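Local coordinates for DNA ligase-like protein Rv0938/MT0965 (Mycobacterium tuberculosis, PDB 4MKY) that probably forms with Ku a non-homologous end-joining enzyme that processes, gap-fills and reseals DNA double-strand breaks, this chain being its N-terminal primase-polymerase domain, at residues 17-22 / 57-62; 50-55 / 94-99; 175-180 / 245-250; 135-140 / 197-202. All blocks are in the same frame, centred on the assembly; numbering follows the deposited sequence.

Contact 1. Residues 17-22 / 57-62; sequences ADKVLY and WPNGVD. With nucleotides of chain F.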
loop_
_atom_site.group_PDB
_atom_site.type_symbol
_atom_site.label_atom_id
_atom_site.label_comp_id
_atom_site.label_asym_id
_atom_site.label_seq_id
_atom_site.Cartn_x
_atom_site.Cartn_y
_atom_site.Cartn_z
ATOM N N ALA A 17 -30.037 0.883 25.422
ATOM C CA ALA A 17 -30.865 -0.036 24.644
ATOM C C ALA A 17 -31.913 0.768 23.890
ATOM O O ALA A 17 -32.296 1.862 24.325
ATOM C CB ALA A 17 -31.558 -1.036 25.558
ATOM N N ASP A 18 -32.349 0.247 22.744
ATOM C CA ASP A 18 -33.447 0.865 21.970
ATOM C C ASP A 18 -33.145 2.294 21.459
ATOM O O ASP A 18 -34.021 2.973 20.923
ATOM C CB ASP A 18 -34.793 0.777 22.725
ATOM C CG ASP A 18 -35.048 1.978 23.604
ATOM O OD1 ASP A 18 -34.357 2.999 23.387
ATOM O OD2 ASP A 18 -35.907 1.899 24.516
ATOM N N LYS A 19 -31.893 2.722 21.589
ATOM C CA LYS A 19 -31.400 3.867 20.829
ATOM C C LYS A 19 -30.957 3.397 19.432
ATOM O O LYS A 19 -30.440 2.293 19.279
ATOM C CB LYS A 19 -30.251 4.549 21.569
ATOM C CG LYS A 19 -29.223 5.194 20.654
ATOM C CD LYS A 19 -28.040 5.741 21.441
ATOM C CE LYS A 19 -27.026 6.391 20.515
ATOM N NZ LYS A 19 -25.918 7.036 21.267
ATOM N N VAL A 20 -31.186 4.222 18.414
ATOM C CA VAL A 20 -30.980 3.802 17.031
ATOM C C VAL A 20 -29.537 3.949 16.554
ATOM O O VAL A 20 -28.862 4.930 16.867
ATOM C CB VAL A 20 -31.917 4.554 16.074
ATOM C CG1 VAL A 20 -31.856 3.936 14.690
ATOM C CG2 VAL A 20 -33.332 4.477 16.602
ATOM N N LEU A 21 -29.082 2.971 15.775
ATOM C CA LEU A 21 -27.742 2.989 15.228
ATOM C C LEU A 21 -27.800 3.018 13.702
ATOM O O LEU A 21 -27.002 3.701 13.049
ATOM C CB LEU A 21 -26.931 1.791 15.723
ATOM C CG LEU A 21 -26.565 1.802 17.207
ATOM C CD1 LEU A 21 -25.321 0.970 17.485
ATOM C CD2 LEU A 21 -26.338 3.225 17.675
ATOM N N TYR A 22 -28.736 2.254 13.140
ATOM C CA TYR A 22 -29.022 2.324 11.721
ATOM C C TYR A 22 -30.339 3.075 11.509
ATOM O O TYR A 22 -31.421 2.520 11.683
ATOM C CB TYR A 22 -29.082 0.923 11.116
ATOM C CG TYR A 22 -27.811 0.088 11.296
ATOM C CD1 TYR A 22 -27.553 -0.580 12.494
ATOM C CD2 TYR A 22 -26.920 -0.092 10.254
ATOM C CE1 TYR A 22 -26.461 -1.409 12.633
ATOM C CE2 TYR A 22 -25.837 -0.930 10.384
ATOM C CZ TYR A 22 -25.621 -1.597 11.573
ATOM O OH TYR A 22 -24.503 -2.382 11.725
ATOM N N TRP A 57 -19.309 2.526 15.947
ATOM C CA TRP A 57 -20.175 3.667 15.624
ATOM C C TRP A 57 -21.124 4.035 16.776
ATOM O O TRP A 57 -22.339 3.924 16.645
ATOM C CB TRP A 57 -21.040 3.319 14.420
ATOM C CG TRP A 57 -20.354 3.351 13.096
ATOM C CD1 TRP A 57 -20.496 4.308 12.123
ATOM C CD2 TRP A 57 -19.549 2.317 12.519
ATOM N NE1 TRP A 57 -19.784 3.952 11.002
ATOM C CE2 TRP A 57 -19.222 2.721 11.203
ATOM C CE3 TRP A 57 -19.074 1.083 12.981
ATOM C CZ2 TRP A 57 -18.419 1.959 10.366
ATOM C CZ3 TRP A 57 -18.307 0.312 12.136
ATOM C CH2 TRP A 57 -17.957 0.764 10.855
ATOM N N PRO A 58 -20.589 4.533 17.885
ATOM C CA PRO A 58 -21.437 4.817 19.058
ATOM C C PRO A 58 -22.638 5.713 18.778
ATOM O O PRO A 58 -23.615 5.683 19.521
ATOM C CB PRO A 58 -20.499 5.552 20.015
ATOM C CG PRO A 58 -19.128 5.268 19.527
ATOM C CD PRO A 58 -19.215 5.022 18.049
ATOM N N ASN A 59 -22.496 6.634 17.836
ATOM C CA ASN A 59 -23.591 7.533 17.520
ATOM C C ASN A 59 -24.242 7.118 16.227
ATOM O O ASN A 59 -24.677 7.948 15.436
ATOM C CB ASN A 59 -23.109 8.976 17.457
ATOM C CG ASN A 59 -22.602 9.459 18.789
ATOM O OD1 ASN A 59 -21.433 9.283 19.111
ATOM N ND2 ASN A 59 -23.509 9.914 19.632
ATOM N N GLY A 60 -24.347 5.809 16.053
ATOM C CA GLY A 60 -25.010 5.241 14.898
ATOM C C GLY A 60 -24.204 5.400 13.631
ATOM O O GLY A 60 -23.132 6.017 13.630
ATOM N N VAL A 61 -24.813 5.005 12.519
ATOM C CA VAL A 61 -24.071 4.851 11.286
ATOM C C VAL A 61 -24.022 6.123 10.427
ATOM O O VAL A 61 -23.440 6.133 9.329
ATOM C CB VAL A 61 -24.625 3.665 10.485
ATOM C CG1 VAL A 61 -25.595 4.133 9.421
ATOM C CG2 VAL A 61 -23.484 2.860 9.904
ATOM N N ASP A 62 -24.592 7.206 10.929
ATOM C CA ASP A 62 -24.536 8.466 10.194
ATOM C C ASP A 62 -23.482 9.381 10.815
ATOM O O ASP A 62 -23.248 10.485 10.336
ATOM C CB ASP A 62 -25.917 9.150 10.148
ATOM C CG ASP A 62 -26.965 8.314 9.388
ATOM O OD1 ASP A 62 -26.591 7.336 8.713
ATOM O OD2 ASP A 62 -28.166 8.614 9.459
ATOM O OP3 DG F 1 -23.435 4.524 21.690
ATOM P P DG F 1 -23.721 4.032 23.064
ATOM O OP1 DG F 1 -25.048 3.343 23.036
ATOM O OP2 DG F 1 -23.473 5.116 24.045
ATOM O "O5'" DG F 1 -22.584 2.946 23.304
ATOM C "C5'" DG F 1 -21.203 3.277 23.086
ATOM C "C4'" DG F 1 -20.390 2.828 24.276
ATOM O "O4'" DG F 1 -19.044 3.333 24.170
ATOM C "C3'" DG F 1 -20.891 3.369 25.606
ATOM O "O3'" DG F 1 -20.314 2.502 26.577
ATOM C "C2'" DG F 1 -20.261 4.748 25.639
ATOM C "C1'" DG F 1 -18.921 4.537 24.920
ATOM N N9 DG F 1 -18.573 5.591 23.975
ATOM C C8 DG F 1 -19.454 6.296 23.192
ATOM N N7 DG F 1 -18.863 7.042 22.299
ATOM C C5 DG F 1 -17.512 6.768 22.463
ATOM C C6 DG F 1 -16.379 7.308 21.801
ATOM O O6 DG F 1 -16.346 8.120 20.867
ATOM N N1 DG F 1 -15.194 6.786 22.307
ATOM C C2 DG F 1 -15.107 5.858 23.315
ATOM N N2 DG F 1 -13.870 5.447 23.632
ATOM N N3 DG F 1 -16.155 5.355 23.950
ATOM C C4 DG F 1 -17.316 5.869 23.490
#
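Lys-19 and Leu-21 reach from a loop of 17-22 onto the type I beta turn of Trp-57 to Gly-60, beside the 5'-phosphate end of the bound DNA. In this polymerase domain of LigD, residues 17-19 and 57-58 belong to DNA-binding elements assigned by similarity, consistent with the nucleotide beside them. The lysine chain is extended beyond CG, and this length lets NZ donate to Pro-58 O at 3.2 Å, tilted 19° from the carbonyl plane. The same ammonium group stands 3.6 Å from OP3 of DG1 of chain F, where a positive charge suits a terminal phosphate. Pro-58 meets the nucleotide differently: its rigid ring lies against the guanine, and Pro-58 CB is 3.2 Å from N7 of DG1 of chain F. Leu-21 has CG anti to its carbonyl carbon (chi1 -69°), and the branch CD2 packs 3.6 Å from Gly-60 N. Its backbone, part of a classic beta bulge in which Leu-21 and Tyr-22 face Thr-27, offers Leu-21 O to Val-61 N at 2.6 Å. Gly-60 CA passes 3.1 Å from Leu-21 O, too close to leave room for a side chain, and its positive phi is easy for glycine. Val-61 touches two aromatic residues: CB approaches Tyr-22 CD2 obliquely at 4.4 Å, whereas CG2 sits 3.9 Å above the plane of the Trp-57 ring, displaced toward its rim.

Contact 2. Residues 50-55 / 94-99; sequences RPATRK and PIIDSA
Ala-52 and Pro-94 bring the two backbones together through one bond, Ala-52 N to Pro-94 O at 2.9 Å. Pro-51 and Ile-95 come closest in register, and the nitrogens of Pro-51 and Pro-94 cannot donate. The loop leading into strand 53-55 here meets the end of strand 89-95. The small methyl of Ala-52 points across the interface and rests 4.1 Å from Ile-96 CG1. Arg-54 does more. Its chain, bent at chi2 and again at chi3 (-71°), folds the guanidinium back against the proline, and Pro-94 CG stands 3.1 Å above the Arg-54 guanidinium plane, offset toward the rim. The planar group can lie against the compact, apolar edge of the ring at CG and CD. Arg-54 NH2 donates to Ala-52 O at 2.9 Å, in the guanidinium plane, and NE adds a weak bond to the same oxygen; together with NH2 to Lys-69 O outside the segments, these bonds fix the rotation of the group. At the other end Ile-95 CG2 lies 3.5 Å from Arg-50 O, while the Arg-50 guanidinium makes a salt bridge with Asp-291. Ile-96 packs on Leu-102 and Ile-105 of helix 99-108, Pro-51 and Ile-95 share Phe-120 of strand 118-122, and strand 53-56 holds Lys-55, a substrate-binding residue by similarity.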
loop_
_atom_site.group_PDB
_atom_site.type_symbol
_atom_site.label_atom_id
_atom_site.label_comp_id
_atom_site.label_asym_id
_atom_site.label_seq_id
_atom_site.Cartn_x
_atom_site.Cartn_y
_atom_site.Cartn_z
ATOM N N ARG A 50 -8.037 -15.044 18.340
ATOM C CA ARG A 50 -7.548 -13.965 17.487
ATOM C C ARG A 50 -7.749 -12.629 18.146
ATOM O O ARG A 50 -8.762 -12.435 18.850
ATOM C CB ARG A 50 -8.320 -13.970 16.177
ATOM C CG ARG A 50 -8.515 -15.363 15.593
ATOM C CD ARG A 50 -9.224 -15.306 14.260
ATOM N NE ARG A 50 -9.471 -16.666 13.830
ATOM C CZ ARG A 50 -8.663 -17.359 13.043
ATOM N NH1 ARG A 50 -7.590 -16.792 12.503
ATOM N NH2 ARG A 50 -8.912 -18.645 12.858
ATOM N N PRO A 51 -6.788 -11.697 17.924
ATOM C CA PRO A 51 -6.926 -10.315 18.367
ATOM C C PRO A 51 -8.087 -9.701 17.610
ATOM O O PRO A 51 -8.230 -9.920 16.405
ATOM C CB PRO A 51 -5.615 -9.664 17.915
ATOM C CG PRO A 51 -5.206 -10.455 16.729
ATOM C CD PRO A 51 -5.650 -11.863 17.003
ATOM N N ALA A 52 -8.954 -9.009 18.336
ATOM C CA ALA A 52 -10.137 -8.417 17.733
ATOM C C ALA A 52 -9.955 -6.924 17.510
ATOM O O ALA A 52 -9.832 -6.168 18.467
ATOM C CB ALA A 52 -11.346 -8.678 18.622
ATOM N N THR A 53 -9.919 -6.482 16.257
ATOM C CA THR A 53 -9.958 -5.047 15.976
ATOM C C THR A 53 -11.414 -4.592 15.863
ATOM O O THR A 53 -12.237 -5.299 15.283
ATOM C CB THR A 53 -9.235 -4.680 14.673
ATOM O OG1 THR A 53 -7.824 -4.775 14.865
ATOM C CG2 THR A 53 -9.539 -3.263 14.300
ATOM N N ARG A 54 -11.742 -3.462 16.487
ATOM C CA ARG A 54 -13.111 -2.960 16.468
ATOM C C ARG A 54 -13.232 -1.713 15.627
ATOM O O ARG A 54 -12.409 -0.795 15.730
ATOM C CB ARG A 54 -13.580 -2.605 17.889
ATOM C CG ARG A 54 -14.076 -3.785 18.720
ATOM C CD ARG A 54 -13.428 -3.793 20.099
ATOM N NE ARG A 54 -12.018 -4.164 19.996
ATOM C CZ ARG A 54 -10.999 -3.474 20.508
ATOM N NH1 ARG A 54 -11.215 -2.444 21.285
ATOM N NH2 ARG A 54 -9.752 -3.865 20.278
ATOM N N LYS A 55 -14.303 -1.653 14.839
ATOM C CA LYS A 55 -14.755 -0.381 14.302
ATOM C C LYS A 55 -16.068 0.003 14.981
ATOM O O LYS A 55 -17.082 -0.679 14.838
ATOM C CB LYS A 55 -14.904 -0.448 12.792
ATOM C CG LYS A 55 -14.862 0.919 12.136
ATOM C CD LYS A 55 -14.666 0.807 10.639
ATOM C CE LYS A 55 -14.664 2.200 10.013
ATOM N NZ LYS A 55 -14.539 2.101 8.518
ATOM N N PRO A 94 -8.027 -7.231 22.830
ATOM C CA PRO A 94 -8.977 -8.187 23.379
ATOM C C PRO A 94 -9.120 -9.411 22.460
ATOM O O PRO A 94 -9.163 -9.274 21.240
ATOM C CB PRO A 94 -10.294 -7.414 23.373
ATOM C CG PRO A 94 -10.150 -6.455 22.246
ATOM C CD PRO A 94 -8.700 -6.059 22.244
ATOM N N ILE A 95 -9.250 -10.593 23.050
ATOM C CA ILE A 95 -9.702 -11.734 22.294
ATOM C C ILE A 95 -11.136 -12.003 22.699
ATOM O O ILE A 95 -11.439 -12.045 23.893
ATOM C CB ILE A 95 -8.904 -12.995 22.641
ATOM C CG1 ILE A 95 -7.408 -12.757 22.437
ATOM C CG2 ILE A 95 -9.384 -14.153 21.781
ATOM C CD1 ILE A 95 -6.514 -13.808 23.060
ATOM N N ILE A 96 -12.031 -12.113 21.721
ATOM C CA ILE A 96 -13.411 -12.503 22.018
ATOM C C ILE A 96 -13.522 -14.023 21.976
ATOM O O ILE A 96 -13.139 -14.649 20.985
ATOM C CB ILE A 96 -14.388 -11.931 20.995
ATOM C CG1 ILE A 96 -14.278 -10.409 20.943
ATOM C CG2 ILE A 96 -15.792 -12.409 21.311
ATOM C CD1 ILE A 96 -14.864 -9.736 22.175
ATOM N N ASP A 97 -14.060 -14.626 23.033
ATOM C CA ASP A 97 -14.155 -16.079 23.079
ATOM C C ASP A 97 -15.330 -16.583 23.917
ATOM O O ASP A 97 -15.393 -17.774 24.281
ATOM C CB ASP A 97 -12.821 -16.667 23.567
ATOM C CG ASP A 97 -12.352 -16.046 24.872
ATOM O OD1 ASP A 97 -13.184 -15.433 25.576
ATOM O OD2 ASP A 97 -11.163 -16.177 25.201
ATOM N N SER A 98 -16.277 -15.702 24.227
ATOM C CA SER A 98 -17.478 -16.151 24.969
ATOM C C SER A 98 -18.700 -15.318 24.619
ATOM O O SER A 98 -18.584 -14.207 24.135
ATOM C CB SER A 98 -17.228 -16.101 26.469
ATOM O OG SER A 98 -17.142 -14.752 26.884
ATOM N N ALA A 99 -19.871 -15.899 24.799
ATOM C CA ALA A 99 -21.136 -15.199 24.568
ATOM C C ALA A 99 -21.161 -13.839 25.249
ATOM O O ALA A 99 -21.721 -12.872 24.713
ATOM C CB ALA A 99 -22.305 -16.045 25.045
#

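Contact 3. Residues 175-180 / 245-250; sequences SGSKGL and SLRGRT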
loop_
_atom_site.group_PDB
_atom_site.type_symbol
_atom_site.label_atom_id
_atom_site.label_comp_id
_atom_site.label_asym_id
_atom_site.label_seq_id
_atom_site.Cartn_x
_atom_site.Cartn_y
_atom_site.Cartn_z
ATOM N N SER A 175 -19.554 -10.044 2.019
ATOM C CA SER A 175 -18.838 -9.278 3.045
ATOM C C SER A 175 -19.719 -8.280 3.769
ATOM O O SER A 175 -19.352 -7.815 4.855
ATOM C CB SER A 175 -17.637 -8.554 2.429
ATOM O OG SER A 175 -18.046 -7.524 1.535
ATOM N N GLY A 176 -20.887 -7.972 3.201
ATOM C CA GLY A 176 -21.804 -7.043 3.834
ATOM C C GLY A 176 -21.763 -5.714 3.109
ATOM O O GLY A 176 -22.684 -4.887 3.226
ATOM N N SER A 177 -20.768 -5.574 2.245
ATOM C CA SER A 177 -20.585 -4.358 1.485
ATOM C C SER A 177 -20.715 -4.573 -0.002
ATOM O O SER A 177 -21.795 -4.439 -0.581
ATOM C CB SER A 177 -19.196 -3.805 1.724
ATOM O OG SER A 177 -19.062 -3.480 3.091
ATOM N N LYS A 178 -19.563 -4.760 -0.623
ATOM C CA LYS A 178 -19.447 -4.796 -2.065
ATOM C C LYS A 178 -18.605 -6.025 -2.406
ATOM O O LYS A 178 -18.699 -6.603 -3.483
ATOM C CB LYS A 178 -18.711 -3.533 -2.490
ATOM C CG LYS A 178 -18.451 -3.342 -3.977
ATOM C CD LYS A 178 -18.116 -1.866 -4.262
ATOM C CE LYS A 178 -17.822 -1.644 -5.742
ATOM N NZ LYS A 178 -17.138 -0.365 -6.090
ATOM N N GLY A 179 -17.844 -6.476 -1.429
ATOM C CA GLY A 179 -16.838 -7.482 -1.687
ATOM C C GLY A 179 -17.349 -8.863 -1.437
ATOM O O GLY A 179 -18.420 -9.053 -0.871
ATOM N N LEU A 180 -16.589 -9.845 -1.880
ATOM C CA LEU A 180 -16.952 -11.216 -1.638
ATOM C C LEU A 180 -15.676 -11.856 -1.139
ATOM O O LEU A 180 -14.623 -11.620 -1.734
ATOM C CB LEU A 180 -17.439 -11.851 -2.935
ATOM C CG LEU A 180 -17.689 -13.345 -2.944
ATOM C CD1 LEU A 180 -19.178 -13.579 -2.729
ATOM C CD2 LEU A 180 -17.234 -13.925 -4.268
ATOM N N SER A 245 -20.082 -10.982 11.295
ATOM C CA SER A 245 -20.037 -9.617 11.847
ATOM C C SER A 245 -20.953 -8.658 11.108
ATOM O O SER A 245 -21.059 -8.691 9.891
ATOM C CB SER A 245 -18.618 -9.059 11.793
ATOM O OG SER A 245 -18.657 -7.657 12.040
ATOM N N LEU A 246 -21.574 -7.769 11.871
ATOM C CA LEU A 246 -22.359 -6.679 11.319
ATOM C C LEU A 246 -21.524 -5.671 10.532
ATOM O O LEU A 246 -20.300 -5.636 10.649
ATOM C CB LEU A 246 -23.087 -5.972 12.458
ATOM C CG LEU A 246 -24.480 -6.567 12.657
ATOM C CD1 LEU A 246 -24.993 -6.256 14.047
ATOM C CD2 LEU A 246 -25.420 -6.027 11.577
ATOM N N ARG A 247 -22.204 -4.782 9.814
ATOM C CA ARG A 247 -21.532 -3.784 8.982
ATOM C C ARG A 247 -21.867 -2.346 9.303
ATOM O O ARG A 247 -23.025 -2.006 9.461
ATOM C CB ARG A 247 -21.854 -4.014 7.525
ATOM C CG ARG A 247 -20.604 -4.099 6.697
ATOM C CD ARG A 247 -19.710 -5.203 7.224
ATOM N NE ARG A 247 -18.873 -5.671 6.142
ATOM C CZ ARG A 247 -17.981 -4.922 5.520
ATOM N NH1 ARG A 247 -17.655 -3.755 6.012
ATOM N NH2 ARG A 247 -17.303 -5.415 4.510
ATOM N N GLY A 248 -20.849 -1.486 9.340
ATOM C CA GLY A 248 -21.070 -0.065 9.573
ATOM C C GLY A 248 -21.744 0.644 8.400
ATOM O O GLY A 248 -21.383 1.778 8.048
ATOM N N ARG A 249 -22.790 0.033 7.854
ATOM C CA ARG A 249 -23.401 0.515 6.625
ATOM C C ARG A 249 -24.794 1.044 6.868
ATOM O O ARG A 249 -25.372 0.810 7.927
ATOM C CB ARG A 249 -23.465 -0.607 5.584
ATOM C CG ARG A 249 -22.227 -0.722 4.707
ATOM C CD ARG A 249 -22.519 -1.627 3.522
ATOM N NE ARG A 249 -21.896 -1.196 2.262
ATOM C CZ ARG A 249 -21.099 -0.147 2.119
ATOM N NH1 ARG A 249 -20.752 0.579 3.175
ATOM N NH2 ARG A 249 -20.615 0.147 0.912
ATOM N N THR A 250 -25.347 1.747 5.880
ATOM C CA THR A 250 -26.705 2.271 5.977
ATOM C C THR A 250 -27.640 1.231 6.561
ATOM O O THR A 250 -28.337 1.483 7.547
ATOM C CB THR A 250 -27.244 2.655 4.599
ATOM O OG1 THR A 250 -26.366 3.612 4.007
ATOM C CG2 THR A 250 -28.621 3.290 4.715
HETATM O O HOH W 1 -15.313 -5.643 2.289
#
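Ser-175 O is gripped by two nitrogens of Arg-247: NE at 2.5 Å, a length uncertain at this resolution, with an N-H...O angle of 156°, and NH2 through a weak bond at 3.2 Å. The oxygen belongs to the loop 175-179 between strands 171-174 and 180-186 of the primase-polymerase fold. By similarity, this loop and Arg-247 both bind the polymerase substrate. Arg-247 bends at chi2 (57°) and presents the edge of its guanidinium to the carbonyl, while NH1 makes a salt bridge with Glu-112; arginine suits a place where several acceptors must be met around one rim. Ser-177 OG takes the face instead, 3.0 Å from Arg-247 CZ. It is not hydrogen-bonded there, because the N-H groups lie in the plane beneath it. The same hydroxyl stands over a face of Arg-249, so it lies between the two cationic groups, which come from either side of the inverse gamma turn centred on Gly-248. Gly-176, with a positive phi, lets the loop pass close to the arginine, and its O touches Arg-249 CD at 3.3 Å. Within the loop, Gly-179 O accepts from Ser-175 N and from Ser-175 OG, both on one face of its plane, the hydroxyl at 2.9 Å. A water in the guanidinium plane accepts a weak 3.0 Å bond from Arg-247 NH2.

Contact 4. Residues 135-140 / 197-202; sequences TRLVFD and VLAKRV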
loop_
_atom_site.group_PDB
_atom_site.type_symbol
_atom_site.label_atom_id
_atom_site.label_comp_id
_atom_site.label_asym_id
_atom_site.label_seq_id
_atom_site.Cartn_x
_atom_site.Cartn_y
_atom_site.Cartn_z
ATOM N N THR A 135 -4.289 -20.240 10.341
ATOM C CA THR A 135 -5.120 -21.437 10.357
ATOM C C THR A 135 -6.097 -21.461 9.181
ATOM O O THR A 135 -6.862 -22.410 9.042
ATOM C CB THR A 135 -5.955 -21.508 11.627
ATOM O OG1 THR A 135 -7.088 -20.640 11.483
ATOM C CG2 THR A 135 -5.123 -21.079 12.819
ATOM N N ARG A 136 -6.112 -20.400 8.376
ATOM C CA ARG A 136 -7.001 -20.296 7.197
ATOM C C ARG A 136 -6.547 -19.184 6.250
ATOM O O ARG A 136 -5.913 -18.226 6.670
ATOM C CB ARG A 136 -8.472 -20.089 7.582
ATOM C CG ARG A 136 -8.668 -19.048 8.654
ATOM C CD ARG A 136 -10.118 -18.711 8.940
ATOM N NE ARG A 136 -10.214 -17.322 9.421
ATOM C CZ ARG A 136 -10.848 -16.934 10.530
ATOM N NH1 ARG A 136 -11.456 -17.809 11.319
ATOM N NH2 ARG A 136 -10.866 -15.653 10.854
ATOM N N LEU A 137 -6.725 -19.430 4.961
ATOM C CA LEU A 137 -6.445 -18.453 3.933
ATOM C C LEU A 137 -7.721 -17.685 3.693
ATOM O O LEU A 137 -8.789 -18.290 3.556
ATOM C CB LEU A 137 -6.142 -19.166 2.614
ATOM C CG LEU A 137 -4.737 -19.576 2.317
ATOM C CD1 LEU A 137 -4.683 -20.170 0.910
ATOM C CD2 LEU A 137 -3.872 -18.332 2.472
ATOM N N VAL A 138 -7.581 -16.392 3.442
ATOM C CA VAL A 138 -8.694 -15.596 2.946
ATOM C C VAL A 138 -8.271 -14.929 1.639
ATOM O O VAL A 138 -7.146 -14.459 1.526
ATOM C CB VAL A 138 -9.081 -14.458 3.932
ATOM C CG1 VAL A 138 -8.061 -13.304 3.898
ATOM C CG2 VAL A 138 -10.477 -13.933 3.623
ATOM N N PHE A 139 -9.192 -14.905 0.665
ATOM C CA PHE A 139 -9.111 -14.021 -0.501
ATOM C C PHE A 139 -10.190 -12.973 -0.336
ATOM O O PHE A 139 -11.331 -13.291 0.025
ATOM C CB PHE A 139 -9.357 -14.805 -1.808
ATOM C CG PHE A 139 -8.255 -15.765 -2.138
ATOM C CD1 PHE A 139 -8.217 -16.998 -1.504
ATOM C CD2 PHE A 139 -7.089 -15.298 -2.766
ATOM C CE1 PHE A 139 -7.131 -17.813 -1.632
ATOM C CE2 PHE A 139 -5.977 -16.130 -2.901
ATOM C CZ PHE A 139 -6.003 -17.391 -2.320
ATOM N N ASP A 140 -9.841 -11.730 -0.644
ATOM C CA ASP A 140 -10.792 -10.659 -0.699
ATOM C C ASP A 140 -11.023 -10.280 -2.163
ATOM O O ASP A 140 -10.191 -9.613 -2.803
ATOM C CB ASP A 140 -10.296 -9.448 0.105
ATOM C CG ASP A 140 -11.288 -8.268 0.081
ATOM O OD1 ASP A 140 -12.383 -8.437 -0.472
ATOM O OD2 ASP A 140 -11.010 -7.198 0.688
ATOM N N VAL A 197 2.515 -15.927 0.363
ATOM C CA VAL A 197 3.146 -16.486 -0.843
ATOM C C VAL A 197 2.171 -17.295 -1.703
ATOM O O VAL A 197 2.045 -17.060 -2.874
ATOM C CB VAL A 197 4.377 -17.326 -0.472
ATOM C CG1 VAL A 197 4.888 -18.120 -1.658
ATOM C CG2 VAL A 197 5.463 -16.391 0.063
ATOM N N LEU A 198 1.600 -18.338 -1.126
ATOM C CA LEU A 198 0.525 -19.149 -1.727
ATOM C C LEU A 198 -0.642 -18.338 -2.357
ATOM O O LEU A 198 -1.110 -18.662 -3.425
ATOM C CB LEU A 198 -0.057 -20.064 -0.641
ATOM C CG LEU A 198 -0.978 -21.159 -1.162
ATOM C CD1 LEU A 198 -0.324 -21.823 -2.375
ATOM C CD2 LEU A 198 -1.277 -22.179 -0.058
ATOM N N ALA A 199 -1.186 -17.407 -1.603
ATOM C CA ALA A 199 -2.283 -16.548 -2.030
ATOM C C ALA A 199 -1.905 -15.684 -3.237
ATOM O O ALA A 199 -2.596 -15.667 -4.242
ATOM C CB ALA A 199 -2.693 -15.667 -0.861
ATOM N N LYS A 200 -0.719 -15.092 -3.166
ATOM C CA LYS A 200 -0.165 -14.272 -4.228
ATOM C C LYS A 200 0.013 -15.113 -5.493
ATOM O O LYS A 200 -0.495 -14.734 -6.566
ATOM C CB LYS A 200 1.155 -13.653 -3.744
ATOM C CG LYS A 200 1.936 -12.813 -4.769
ATOM C CD LYS A 200 3.373 -12.634 -4.283
ATOM C CE LYS A 200 4.125 -11.560 -5.062
ATOM N NZ LYS A 200 5.062 -12.128 -6.086
ATOM N N ARG A 201 0.569 -16.317 -5.374
ATOM C CA ARG A 201 0.665 -17.185 -6.559
ATOM C C ARG A 201 -0.697 -17.516 -7.212
ATOM O O ARG A 201 -0.812 -17.603 -8.439
ATOM C CB ARG A 201 1.390 -18.476 -6.233
ATOM C CG ARG A 201 2.887 -18.246 -6.122
ATOM C CD ARG A 201 3.695 -19.438 -5.619
ATOM N NE ARG A 201 5.082 -18.977 -5.540
ATOM C CZ ARG A 201 6.015 -19.514 -4.756
ATOM N NH1 ARG A 201 5.737 -20.607 -4.024
ATOM N NH2 ARG A 201 7.225 -18.974 -4.704
ATOM N N VAL A 202 -1.717 -17.749 -6.394
ATOM C CA VAL A 202 -2.983 -18.062 -6.934
ATOM C C VAL A 202 -3.471 -16.871 -7.733
ATOM O O VAL A 202 -3.982 -17.028 -8.834
ATOM C CB VAL A 202 -4.010 -18.332 -5.837
ATOM C CG1 VAL A 202 -5.379 -18.574 -6.472
ATOM C CG2 VAL A 202 -3.560 -19.502 -4.961
#
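Phe-139 drives the edge of its ring into the shallow groove between Ala-199 and Val-202, one turn apart on helix 192-209. The helix lies on the central sheet of the domain, its segment 197-202 inclined 37° to strand segment 136-140 with axes 9.5 Å apart. Alternate strand residues make the bumps: Leu-137 and Phe-139 point to the helix, and Val-138 between them points away. Alanine suits the hollow, since its single methyl lets the ring come in, with Phe-139 CE2 3.9 Å from Ala-199 CB. Val-202 meets the same end of the ring obliquely, its CB 4.2 Å from Phe-139 CZ. The first torsion of Phe-139 (chi1 -69°) places CG opposite the carbonyl carbon, beside the backbone N. Leu-137 fills the next place along, CD1 meeting Leu-198 CD2 at 4.1 Å, the two side chains crossing at about a right angle, while its other branch CD2 rests against the Ala-199 methyl. Val-159 and Leu-163 of helix 149-164 also pack on the Phe-139 ring. Ala-199 O lies in the ring plane at this edge, 3.7 Å from Phe-139 CE2, where the slightly positive C-H rim probably suits it. Apolar fit, without directional bonds, thus seats the helix behind the strand that carries Asp-140, a manganese ligand by similarity.

How the contacts relate
Contacts 1 and 3 adjoin, their centres 16 Å apart, and Tyr-22 OH lies 2.7 Å from Arg-247 O in a probable hydrogen bond, tying the site of the DNA 5'-end to the substrate loops. Contacts 1 and 2 interleave along the chain, 50-55 running almost directly into 57-62, with centres 21 Å apart. Contact 2 also touches contact 4, where Arg-50 NH2 is 3.0 Å from Thr-135 OG1, again a probable hydrogen bond. Contacts 3 and 4 meet where Leu-180 O is 4.1 Å from Asp-140 OD1, so the inferred metal ligand borders the substrate loop. Contacts 1 and 4, with centres about 35 Å apart, lie on opposite sides of the chain's centre.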